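Local atomic coordinates of StiE protein (Stigmatella aurantiaca, PDB entry 6ECX), a protein that acts, through this O-methyltransferase domain of a polyketide synthase, to transfer a methyl group from S-adenosylmethionine to an oxygen of a polyketide intermediate. Residues Glu75-Val79 against Tyr315-Ala319; Leu80-Leu86 against Leu159-Phe163; Leu183-Leu189 against His289-Phe295. One frame throughout, in Å; residues are numbered along the deposited sequence. Where two conformers were deposited one is given.

Contact 1: residues Glu75-Val79 against Tyr315-Ala319. With SAM (S-adenosylmethionine), chain B.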
loop_
_atom_site.group_PDB
_atom_site.type_symbol
_atom_site.label_atom_id
_atom_site.label_comp_id
_atom_site.label_asym_id
_atom_site.label_seq_id
_atom_site.Cartn_x
_atom_site.Cartn_y
_atom_site.Cartn_z
ATOM N N GLU A 75 8.511 0.929 -9.476
ATOM C CA GLU A 75 8.479 2.388 -9.466
ATOM C C GLU A 75 7.566 2.926 -8.364
ATOM O O GLU A 75 7.888 3.927 -7.712
ATOM C CB GLU A 75 8.035 2.895 -10.837
ATOM C CG GLU A 75 7.750 4.391 -10.905
ATOM C CD GLU A 75 8.990 5.261 -10.750
ATOM O OE1 GLU A 75 10.114 4.718 -10.657
ATOM O OE2 GLU A 75 8.824 6.503 -10.726
ATOM N N LEU A 76 6.412 2.285 -8.148
ATOM C CA LEU A 76 5.573 2.658 -7.013
ATOM C C LEU A 76 6.359 2.560 -5.708
ATOM O O LEU A 76 6.328 3.475 -4.873
ATOM C CB LEU A 76 4.334 1.761 -6.965
ATOM C CG LEU A 76 3.382 2.014 -5.799
ATOM C CD1 LEU A 76 2.430 3.150 -6.138
ATOM C CD2 LEU A 76 2.604 0.753 -5.513
ATOM N N ARG A 77 7.108 1.464 -5.546
ATOM C CA ARG A 77 7.930 1.273 -4.355
ATOM C C ARG A 77 9.032 2.330 -4.244
ATOM O O ARG A 77 9.332 2.806 -3.142
ATOM C CB ARG A 77 8.559 -0.116 -4.379
ATOM C CG ARG A 77 7.896 -1.133 -3.475
ATOM C CD ARG A 77 6.637 -1.657 -4.095
ATOM N NE ARG A 77 5.912 -2.558 -3.201
ATOM C CZ ARG A 77 4.749 -3.115 -3.514
ATOM N NH1 ARG A 77 4.201 -2.854 -4.693
ATOM N NH2 ARG A 77 4.138 -3.920 -2.657
ATOM N N ARG A 78 9.686 2.662 -5.366
ATOM C CA ARG A 78 10.742 3.670 -5.347
ATOM C C ARG A 78 10.218 4.978 -4.765
ATOM O O ARG A 78 10.854 5.577 -3.894
ATOM C CB ARG A 78 11.308 3.887 -6.757
ATOM C CG ARG A 78 12.579 4.756 -6.801
ATOM C CD ARG A 78 13.061 4.983 -8.240
ATOM N NE ARG A 78 12.117 5.811 -8.989
ATOM C CZ ARG A 78 12.219 7.131 -9.116
ATOM N NH1 ARG A 78 13.234 7.775 -8.552
ATOM N NH2 ARG A 78 11.304 7.806 -9.798
ATOM N N VAL A 79 9.015 5.385 -5.171
ATOM C CA VAL A 79 8.445 6.633 -4.665
ATOM C C VAL A 79 8.015 6.488 -3.204
ATOM O O VAL A 79 8.238 7.395 -2.388
ATOM C CB VAL A 79 7.282 7.093 -5.555
ATOM C CG1 VAL A 79 6.719 8.418 -5.044
ATOM C CG2 VAL A 79 7.746 7.221 -7.005
ATOM N N TYR A 315 2.782 13.247 -8.810
ATOM C CA TYR A 315 3.900 12.477 -9.353
ATOM C C TYR A 315 4.564 13.167 -10.541
ATOM O O TYR A 315 5.788 13.100 -10.699
ATOM C CB TYR A 315 3.425 11.094 -9.789
ATOM C CG TYR A 315 4.521 10.275 -10.425
ATOM C CD1 TYR A 315 5.353 9.486 -9.642
ATOM C CD2 TYR A 315 4.732 10.293 -11.808
ATOM C CE1 TYR A 315 6.356 8.726 -10.204
ATOM C CE2 TYR A 315 5.743 9.536 -12.383
ATOM C CZ TYR A 315 6.552 8.754 -11.567
ATOM O OH TYR A 315 7.555 7.990 -12.099
ATOM N N ALA A 316 3.770 13.789 -11.417
ATOM C CA ALA A 316 4.345 14.463 -12.578
ATOM C C ALA A 316 5.264 15.610 -12.176
ATOM O O ALA A 316 6.095 16.035 -12.984
ATOM C CB ALA A 316 3.238 14.971 -13.511
ATOM N N GLU A 317 5.152 16.106 -10.947
ATOM C CA GLU A 317 6.031 17.161 -10.461
ATOM C C GLU A 317 7.124 16.624 -9.548
ATOM O O GLU A 317 7.829 17.408 -8.905
ATOM C CB GLU A 317 5.212 18.239 -9.743
ATOM C CG GLU A 317 4.325 19.058 -10.683
ATOM C CD GLU A 317 3.435 20.055 -9.951
ATOM O OE1 GLU A 317 3.577 20.198 -8.715
ATOM O OE2 GLU A 317 2.587 20.687 -10.618
ATOM N N PHE A 318 7.282 15.310 -9.486
ATOM C CA PHE A 318 8.189 14.665 -8.551
ATOM C C PHE A 318 9.500 14.300 -9.233
ATOM O O PHE A 318 9.512 13.831 -10.378
ATOM C CB PHE A 318 7.537 13.414 -7.981
ATOM C CG PHE A 318 8.472 12.549 -7.196
ATOM C CD1 PHE A 318 8.839 12.897 -5.905
ATOM C CD2 PHE A 318 8.963 11.370 -7.743
ATOM C CE1 PHE A 318 9.691 12.094 -5.175
ATOM C CE2 PHE A 318 9.810 10.554 -7.018
ATOM C CZ PHE A 318 10.173 10.916 -5.729
ATOM N N ALA A 319 10.598 14.506 -8.512
ATOM C CA ALA A 319 11.926 14.137 -8.982
ATOM C C ALA A 319 12.814 13.797 -7.786
ATOM O O ALA A 319 13.719 12.972 -7.890
ATOM C CB ALA A 319 12.540 15.266 -9.831
ATOM O OXT ALA A 319 12.624 14.293 -6.670
HETATM N N SAM B . 1.208 -5.036 1.348
HETATM C CA SAM B . 1.152 -6.198 0.470
HETATM C C SAM B . 1.576 -5.829 -0.945
HETATM O O SAM B . 1.663 -4.644 -1.253
HETATM O OXT SAM B . 1.843 -6.680 -1.799
HETATM C CB SAM B . -0.249 -6.783 0.468
HETATM C CG SAM B . -1.359 -5.773 0.205
HETATM S SD SAM B . -2.948 -6.626 0.022
HETATM C CE SAM B . -3.800 -5.518 -1.130
HETATM C "C5'" SAM B . -3.728 -6.363 1.636
HETATM C "C4'" SAM B . -3.063 -7.172 2.752
HETATM O "O4'" SAM B . -3.472 -6.748 4.044
HETATM C "C3'" SAM B . -3.332 -8.673 2.716
HETATM O "O3'" SAM B . -2.076 -9.297 2.921
HETATM C "C2'" SAM B . -4.216 -8.942 3.927
HETATM O "O2'" SAM B . -4.040 -10.219 4.507
HETATM C "C1'" SAM B . -3.718 -7.864 4.880
HETATM N N9 SAM B . -4.643 -7.479 5.964
HETATM C C8 SAM B . -5.928 -7.017 5.814
HETATM N N7 SAM B . -6.429 -6.735 7.044
HETATM C C5 SAM B . -5.493 -7.016 7.979
HETATM C C6 SAM B . -5.477 -6.918 9.358
HETATM N N6 SAM B . -6.541 -6.475 10.026
HETATM N N1 SAM B . -4.341 -7.282 10.063
HETATM C C2 SAM B . -3.224 -7.731 9.398
HETATM N N3 SAM B . -3.251 -7.822 8.022
HETATM C C4 SAM B . -4.360 -7.479 7.315
HETATM O O HOH W 1 13.136 10.626 -9.301
#
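A chain terminus can be held to its domain by a few aromatic residues, as Tyr315 and Phe318 do here against Val79 of helix 64-80. Tyr315 is the polar half of the pair. Its OH donates a very short hydrogen bond of 2.4 Å to Glu75 OE2, while its ring edge meets the valine, with CE1 of Tyr315 3.8 Å from CG2 of Val79. The glutamate is itself oriented by a salt bridge one helical turn on, Arg78 NE lying 2.8 Å from Glu75 OE1. The domain has the class I methyltransferase fold, a Rossmann-like sheet between helices; the short strand 313-314 adds an edge beside strand 226-233, and the tail then reaches helix 64-80. Phe318 supplies the apolar half: Val79 CG1 lies over one face of its ring, and Val79 CG2 approaches Phe318 CE2 at 3.9 Å. Val79 also touches Leu287 of the sheet, so it is wedged between strand and tail. Water 1 joins Arg78 NH1 (2.9 Å) to the terminal Ala319 O (2.8 Å). Arg77, on the same helix, takes no part here; its NH2 lies 2.9 Å from O of SAM and forms a salt bridge with Asp102.

Contact 2: residues Leu80-Leu86 against Leu159-Phe163. With SAM (S-adenosylmethionine), chain B.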
loop_
_atom_site.group_PDB
_atom_site.type_symbol
_atom_site.label_atom_id
_atom_site.label_comp_id
_atom_site.label_asym_id
_atom_site.label_seq_id
_atom_site.Cartn_x
_atom_site.Cartn_y
_atom_site.Cartn_z
ATOM N N LEU A 80 7.394 5.353 -2.851
ATOM C CA LEU A 80 7.015 5.092 -1.460
ATOM C C LEU A 80 8.189 5.222 -0.498
ATOM O O LEU A 80 8.025 5.698 0.630
ATOM C CB LEU A 80 6.411 3.693 -1.333
ATOM C CG LEU A 80 4.920 3.588 -1.636
ATOM C CD1 LEU A 80 4.539 2.149 -2.013
ATOM C CD2 LEU A 80 4.169 4.039 -0.389
ATOM N N PHE A 81 9.365 4.753 -0.899
ATOM C CA PHE A 81 10.538 4.741 -0.032
ATOM C C PHE A 81 11.435 5.955 -0.247
ATOM O O PHE A 81 12.574 5.944 0.208
ATOM C CB PHE A 81 11.359 3.469 -0.266
ATOM C CG PHE A 81 10.811 2.245 0.408
ATOM C CD1 PHE A 81 11.255 1.874 1.670
ATOM C CD2 PHE A 81 9.884 1.439 -0.240
ATOM C CE1 PHE A 81 10.764 0.727 2.282
ATOM C CE2 PHE A 81 9.395 0.293 0.356
ATOM C CZ PHE A 81 9.824 -0.069 1.615
ATOM N N ARG A 82 10.948 6.987 -0.953
ATOM C CA ARG A 82 11.795 8.085 -1.409
ATOM C C ARG A 82 12.623 8.712 -0.292
ATOM O O ARG A 82 13.740 9.189 -0.535
ATOM C CB ARG A 82 10.928 9.168 -2.069
ATOM C CG ARG A 82 9.892 9.794 -1.109
ATOM C CD ARG A 82 8.819 10.545 -1.916
ATOM N NE ARG A 82 7.770 11.090 -1.049
ATOM C CZ ARG A 82 6.726 10.391 -0.603
ATOM N NH1 ARG A 82 6.574 9.109 -0.939
ATOM N NH2 ARG A 82 5.824 10.973 0.177
ATOM N N ALA A 83 12.091 8.772 0.914
ATOM C CA ALA A 83 12.743 9.521 1.976
ATOM C C ALA A 83 13.449 8.629 2.982
ATOM O O ALA A 83 14.109 9.154 3.884
ATOM C CB ALA A 83 11.724 10.405 2.705
ATOM N N VAL A 84 13.361 7.299 2.836
ATOM C CA VAL A 84 13.866 6.366 3.847
ATOM C C VAL A 84 15.327 6.041 3.565
ATOM O O VAL A 84 15.701 5.709 2.434
ATOM C CB VAL A 84 13.027 5.080 3.882
ATOM C CG1 VAL A 84 13.585 4.107 4.909
ATOM C CG2 VAL A 84 11.546 5.386 4.140
ATOM N N ASP A 85 16.153 6.118 4.599
ATOM C CA ASP A 85 17.548 5.691 4.525
ATOM C C ASP A 85 17.623 4.339 5.220
ATOM O O ASP A 85 17.713 4.265 6.447
ATOM C CB ASP A 85 18.474 6.711 5.184
ATOM C CG ASP A 85 19.945 6.287 5.146
ATOM O OD1 ASP A 85 20.249 5.173 4.659
ATOM O OD2 ASP A 85 20.809 7.083 5.598
ATOM N N LEU A 86 17.592 3.262 4.439
ATOM C CA LEU A 86 17.575 1.940 5.066
ATOM C C LEU A 86 18.859 1.639 5.844
ATOM O O LEU A 86 18.825 0.857 6.801
ATOM C CB LEU A 86 17.328 0.870 4.008
ATOM C CG LEU A 86 15.897 0.940 3.449
ATOM C CD1 LEU A 86 15.764 0.139 2.164
ATOM C CD2 LEU A 86 14.867 0.484 4.486
ATOM N N LEU A 159 10.716 1.522 11.279
ATOM C CA LEU A 159 9.993 1.760 10.036
ATOM C C LEU A 159 8.793 0.832 10.020
ATOM O O LEU A 159 8.921 -0.342 10.389
ATOM C CB LEU A 159 10.892 1.502 8.813
ATOM C CG LEU A 159 10.273 1.417 7.405
ATOM C CD1 LEU A 159 9.766 2.790 6.958
ATOM C CD2 LEU A 159 11.321 0.900 6.393
ATOM N N VAL A 160 7.623 1.367 9.642
ATOM C CA VAL A 160 6.383 0.596 9.536
ATOM C C VAL A 160 5.820 0.762 8.126
ATOM O O VAL A 160 5.779 1.875 7.594
ATOM C CB VAL A 160 5.340 1.027 10.591
ATOM C CG1 VAL A 160 4.017 0.253 10.414
ATOM C CG2 VAL A 160 5.852 0.802 12.016
ATOM N N LEU A 161 5.385 -0.350 7.521
ATOM C CA LEU A 161 4.903 -0.379 6.146
ATOM C C LEU A 161 3.427 -0.767 6.147
ATOM O O LEU A 161 3.032 -1.738 6.818
ATOM C CB LEU A 161 5.670 -1.394 5.270
ATOM C CG LEU A 161 7.186 -1.529 5.315
ATOM C CD1 LEU A 161 7.653 -2.620 4.345
ATOM C CD2 LEU A 161 7.846 -0.219 4.963
ATOM N N GLY A 162 2.626 -0.029 5.380
ATOM C CA GLY A 162 1.236 -0.410 5.147
ATOM C C GLY A 162 0.858 -0.033 3.734
ATOM O O GLY A 162 0.399 1.087 3.493
ATOM N N PHE A 163 1.059 -0.946 2.782
ATOM C CA PHE A 163 0.763 -0.685 1.378
ATOM C C PHE A 163 -0.590 -1.323 1.077
ATOM O O PHE A 163 -0.705 -2.554 1.024
ATOM C CB PHE A 163 1.863 -1.224 0.461
ATOM C CG PHE A 163 3.260 -0.714 0.810
ATOM C CD1 PHE A 163 3.436 0.516 1.458
ATOM C CD2 PHE A 163 4.391 -1.474 0.502
ATOM C CE1 PHE A 163 4.712 0.976 1.788
ATOM C CE2 PHE A 163 5.673 -1.023 0.822
ATOM C CZ PHE A 163 5.831 0.213 1.474
HETATM N N SAM B . 1.208 -5.036 1.348
HETATM C CA SAM B . 1.152 -6.198 0.470
HETATM C C SAM B . 1.576 -5.829 -0.945
HETATM O O SAM B . 1.663 -4.644 -1.253
HETATM O OXT SAM B . 1.843 -6.680 -1.799
HETATM C CB SAM B . -0.249 -6.783 0.468
HETATM C CG SAM B . -1.359 -5.773 0.205
HETATM S SD SAM B . -2.948 -6.626 0.022
HETATM C CE SAM B . -3.800 -5.518 -1.130
HETATM C "C5'" SAM B . -3.728 -6.363 1.636
HETATM C "C4'" SAM B . -3.063 -7.172 2.752
HETATM O "O4'" SAM B . -3.472 -6.748 4.044
HETATM C "C3'" SAM B . -3.332 -8.673 2.716
HETATM O "O3'" SAM B . -2.076 -9.297 2.921
HETATM C "C2'" SAM B . -4.216 -8.942 3.927
HETATM O "O2'" SAM B . -4.040 -10.219 4.507
HETATM C "C1'" SAM B . -3.718 -7.864 4.880
HETATM N N9 SAM B . -4.643 -7.479 5.964
HETATM C C8 SAM B . -5.928 -7.017 5.814
HETATM N N7 SAM B . -6.429 -6.735 7.044
HETATM C C5 SAM B . -5.493 -7.016 7.979
HETATM C C6 SAM B . -5.477 -6.918 9.358
HETATM N N6 SAM B . -6.541 -6.475 10.026
HETATM N N1 SAM B . -4.341 -7.282 10.063
HETATM C C2 SAM B . -3.224 -7.731 9.398
HETATM N N3 SAM B . -3.251 -7.822 8.022
HETATM C C4 SAM B . -4.360 -7.479 7.315
#
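Packing of a helix-to-strand connection on a central sheet can rest wholly on apolar side chains, and no hydrogen bond links these two segments. Along the strand, Leu159 comes first: its CD2 receives Leu86 CD2 at 4.0 Å, Val84 CG1 at 4.2 Å and the edge of the Phe81 ring, CE1, at 4.2 Å. A type I turn from Phe81 to Val84, closed by Val84 N to Phe81 O at 3.1 Å, brings these residues back over the strand. Leu161 follows, its CD2 3.9 Å from Phe81 CZ. At Phe163 the ring is flanked twice. Leu80 CD1 makes a CH-pi contact over its face, 4.0 Å from the centroid, and Phe81 CE2 meets Phe163 CZ at 3.7 Å, the ring planes inclined by 80°. The carbonyl O of Phe163 accepts a hydrogen bond of 3.2 Å from N of SAM. A parallel strand whose C-terminal end meets the methionine part of the cofactor is typical of the Rossmann-like class I methyltransferase fold.

Contact 3: residues Leu183-Leu189 against His289-Phe295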
loop_
_atom_site.group_PDB
_atom_site.type_symbol
_atom_site.label_atom_id
_atom_site.label_comp_id
_atom_site.label_asym_id
_atom_site.label_seq_id
_atom_site.Cartn_x
_atom_site.Cartn_y
_atom_site.Cartn_z
ATOM N N LEU A 183 6.325 2.139 17.601
ATOM C CA LEU A 183 7.233 2.899 16.759
ATOM C C LEU A 183 8.154 3.699 17.672
ATOM O O LEU A 183 7.668 4.411 18.561
ATOM C CB LEU A 183 6.423 3.819 15.839
ATOM C CG LEU A 183 7.046 4.541 14.660
ATOM C CD1 LEU A 183 7.865 3.568 13.810
ATOM C CD2 LEU A 183 5.918 5.181 13.840
ATOM N N THR A 184 9.472 3.579 17.476
ATOM C CA THR A 184 10.385 4.458 18.210
ATOM C C THR A 184 10.100 5.920 17.863
ATOM O O THR A 184 9.643 6.239 16.764
ATOM C CB THR A 184 11.860 4.130 17.904
ATOM O OG1 THR A 184 12.143 4.309 16.503
ATOM C CG2 THR A 184 12.165 2.732 18.281
ATOM N N ASN A 185 10.380 6.826 18.802
ATOM C CA ASN A 185 10.144 8.245 18.516
ATOM C C ASN A 185 10.982 8.700 17.325
ATOM O O ASN A 185 12.148 8.328 17.176
ATOM C CB ASN A 185 10.441 9.126 19.736
ATOM C CG ASN A 185 9.916 10.544 19.558
ATOM O OD1 ASN A 185 9.005 10.771 18.750
ATOM N ND2 ASN A 185 10.474 11.504 20.313
ATOM N N GLY A 186 10.386 9.510 16.453
ATOM C CA GLY A 186 11.053 9.779 15.192
ATOM C C GLY A 186 11.055 8.646 14.177
ATOM O O GLY A 186 11.569 8.847 13.067
ATOM N N GLY A 187 10.507 7.475 14.507
ATOM C CA GLY A 187 10.381 6.394 13.529
ATOM C C GLY A 187 9.464 6.787 12.369
ATOM O O GLY A 187 8.723 7.756 12.435
ATOM N N LEU A 188 9.535 6.018 11.279
ATOM C CA LEU A 188 8.848 6.343 10.030
ATOM C C LEU A 188 7.717 5.356 9.735
ATOM O O LEU A 188 7.807 4.163 10.042
ATOM C CB LEU A 188 9.831 6.348 8.845
ATOM C CG LEU A 188 11.080 7.231 8.983
ATOM C CD1 LEU A 188 12.009 7.055 7.784
ATOM C CD2 LEU A 188 10.676 8.691 9.153
ATOM N N LEU A 189 6.656 5.867 9.123
ATOM C CA LEU A 189 5.526 5.075 8.625
ATOM C C LEU A 189 5.353 5.447 7.164
ATOM O O LEU A 189 5.230 6.634 6.850
ATOM C CB LEU A 189 4.251 5.413 9.403
ATOM C CG LEU A 189 2.900 4.915 8.867
ATOM C CD1 LEU A 189 2.851 3.378 8.904
ATOM C CD2 LEU A 189 1.779 5.541 9.676
ATOM N N HIS A 289 4.357 9.721 3.556
ATOM C CA HIS A 289 5.552 9.606 4.389
ATOM C C HIS A 289 5.269 10.312 5.712
ATOM O O HIS A 289 5.034 11.526 5.731
ATOM C CB HIS A 289 6.782 10.210 3.708
ATOM C CG HIS A 289 8.055 9.993 4.468
ATOM N ND1 HIS A 289 8.561 10.920 5.354
ATOM C CD2 HIS A 289 8.907 8.941 4.500
ATOM C CE1 HIS A 289 9.673 10.456 5.895
ATOM N NE2 HIS A 289 9.910 9.258 5.388
ATOM N N VAL A 290 5.302 9.554 6.804
ATOM C CA VAL A 290 4.840 9.980 8.119
ATOM C C VAL A 290 5.964 9.737 9.120
ATOM O O VAL A 290 6.694 8.743 9.015
ATOM C CB VAL A 290 3.567 9.192 8.508
ATOM C CG1 VAL A 290 3.073 9.536 9.914
ATOM C CG2 VAL A 290 2.458 9.417 7.436
ATOM N N GLN A 291 6.100 10.626 10.108
ATOM C CA GLN A 291 7.103 10.450 11.155
ATOM C C GLN A 291 6.445 10.468 12.536
ATOM O O GLN A 291 5.574 11.285 12.807
ATOM C CB GLN A 291 8.195 11.530 11.069
ATOM C CG GLN A 291 9.341 11.280 12.060
ATOM C CD GLN A 291 10.392 12.364 12.031
ATOM O OE1 GLN A 291 10.151 13.461 11.544
ATOM N NE2 GLN A 291 11.582 12.043 12.506
ATOM N N LYS A 292 6.853 9.563 13.421
ATOM C CA LYS A 292 6.388 9.667 14.803
ATOM C C LYS A 292 6.985 10.896 15.493
ATOM O O LYS A 292 8.187 11.182 15.381
ATOM C CB LYS A 292 6.768 8.408 15.590
ATOM C CG LYS A 292 6.324 8.500 17.031
ATOM C CD LYS A 292 6.430 7.170 17.738
ATOM C CE LYS A 292 5.955 7.301 19.182
ATOM N NZ LYS A 292 5.806 5.935 19.755
ATOM N N ASP A 293 6.139 11.621 16.219
ATOM C CA ASP A 293 6.501 12.899 16.868
ATOM C C ASP A 293 5.850 12.854 18.254
ATOM O O ASP A 293 4.767 13.377 18.481
ATOM C CB ASP A 293 6.001 14.085 16.039
ATOM C CG ASP A 293 6.502 15.426 16.533
ATOM O OD1 ASP A 293 6.971 15.558 17.684
ATOM O OD2 ASP A 293 6.380 16.381 15.744
ATOM N N ARG A 294 6.548 12.215 19.191
ATOM C CA ARG A 294 6.006 11.985 20.525
ATOM C C ARG A 294 5.953 13.266 21.350
ATOM O O ARG A 294 5.082 13.415 22.215
ATOM C CB ARG A 294 6.866 10.922 21.231
ATOM C CG ARG A 294 6.437 10.589 22.636
ATOM C CD ARG A 294 5.053 9.947 22.636
ATOM N NE ARG A 294 4.600 9.622 23.987
ATOM C CZ ARG A 294 4.035 10.497 24.809
ATOM N NH1 ARG A 294 3.855 11.751 24.417
ATOM N NH2 ARG A 294 3.642 10.118 26.015
ATOM N N PHE A 295 6.859 14.200 21.098
ATOM C CA PHE A 295 7.033 15.370 21.956
ATOM C C PHE A 295 6.197 16.573 21.538
ATOM O O PHE A 295 6.229 17.595 22.234
ATOM C CB PHE A 295 8.528 15.753 22.003
ATOM C CG PHE A 295 9.422 14.650 22.537
ATOM C CD1 PHE A 295 8.959 13.776 23.522
ATOM C CD2 PHE A 295 10.714 14.485 22.058
ATOM C CE1 PHE A 295 9.784 12.759 24.026
ATOM C CE2 PHE A 295 11.558 13.472 22.558
ATOM C CZ PHE A 295 11.082 12.600 23.541
#
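Neighbouring strands in a sheet can be tied together beyond their pairing by the turn that leads into one of them. Leu183 starts this example: its O accepts a 2.7 Å hydrogen bond from Lys292 NZ, which also forms a salt bridge with Asp180, while Leu183 CD2 rests 3.8 Å from Lys292 CB. A type II turn runs from Thr184 to Gly187, closed by Gly187 N to Thr184 O at 2.7 Å. In it, Asn185 OD1 takes a hydrogen bond from Arg294 N (2.9 Å), and its ND2 lies over a face of the Phe295 ring, 3.2 Å from CE2. Gly186 has the positive phi expected at the turn's third position; its O accepts Gln291 NE2 at 3.2 Å, and Gln291 OE1 turns to Arg227. Gly186 N makes a weak hydrogen bond of 3.0 Å to Lys292 O, and Gly187 O receives Lys292 N at 2.8 Å. Strand 283-292 is the reversed strand inserted between 187-196 and 226-233, a hallmark of class I methyltransferases. Leu188 and Gln291 form a non-hydrogen-bonded pair on one face, and Leu188 CD2 reaches across to His289 CE1 at 3.8 Å. Leu189 and Val290 form the next, hydrogen-bonded pair on the other face, with N-to-O distances of 2.9 Å in both directions and CB atoms 3.9 Å apart.

From the N terminus, helix 64-80 opens contact 1, and the loop after it opens contact 2 at once. Contact 2 closes first, when strand 157-163 packs against that loop. Contact 3 then opens at 183-189 and closes at 289-295, so the two lie in series, both nested within the large loop that contact 1 completes at the C terminus. Val160 N, 2.8 Å from Leu188 O, joins contacts 2 and 3 directly. Phe318 packs on Arg82 between contacts 1 and 2, both of which touch SAM. Contact 1 ties the C-terminal tail to helix 64-80, contact 2 the following loop to strand 157-163, and contact 3 strand 187-196 and its turn to strand 283-292.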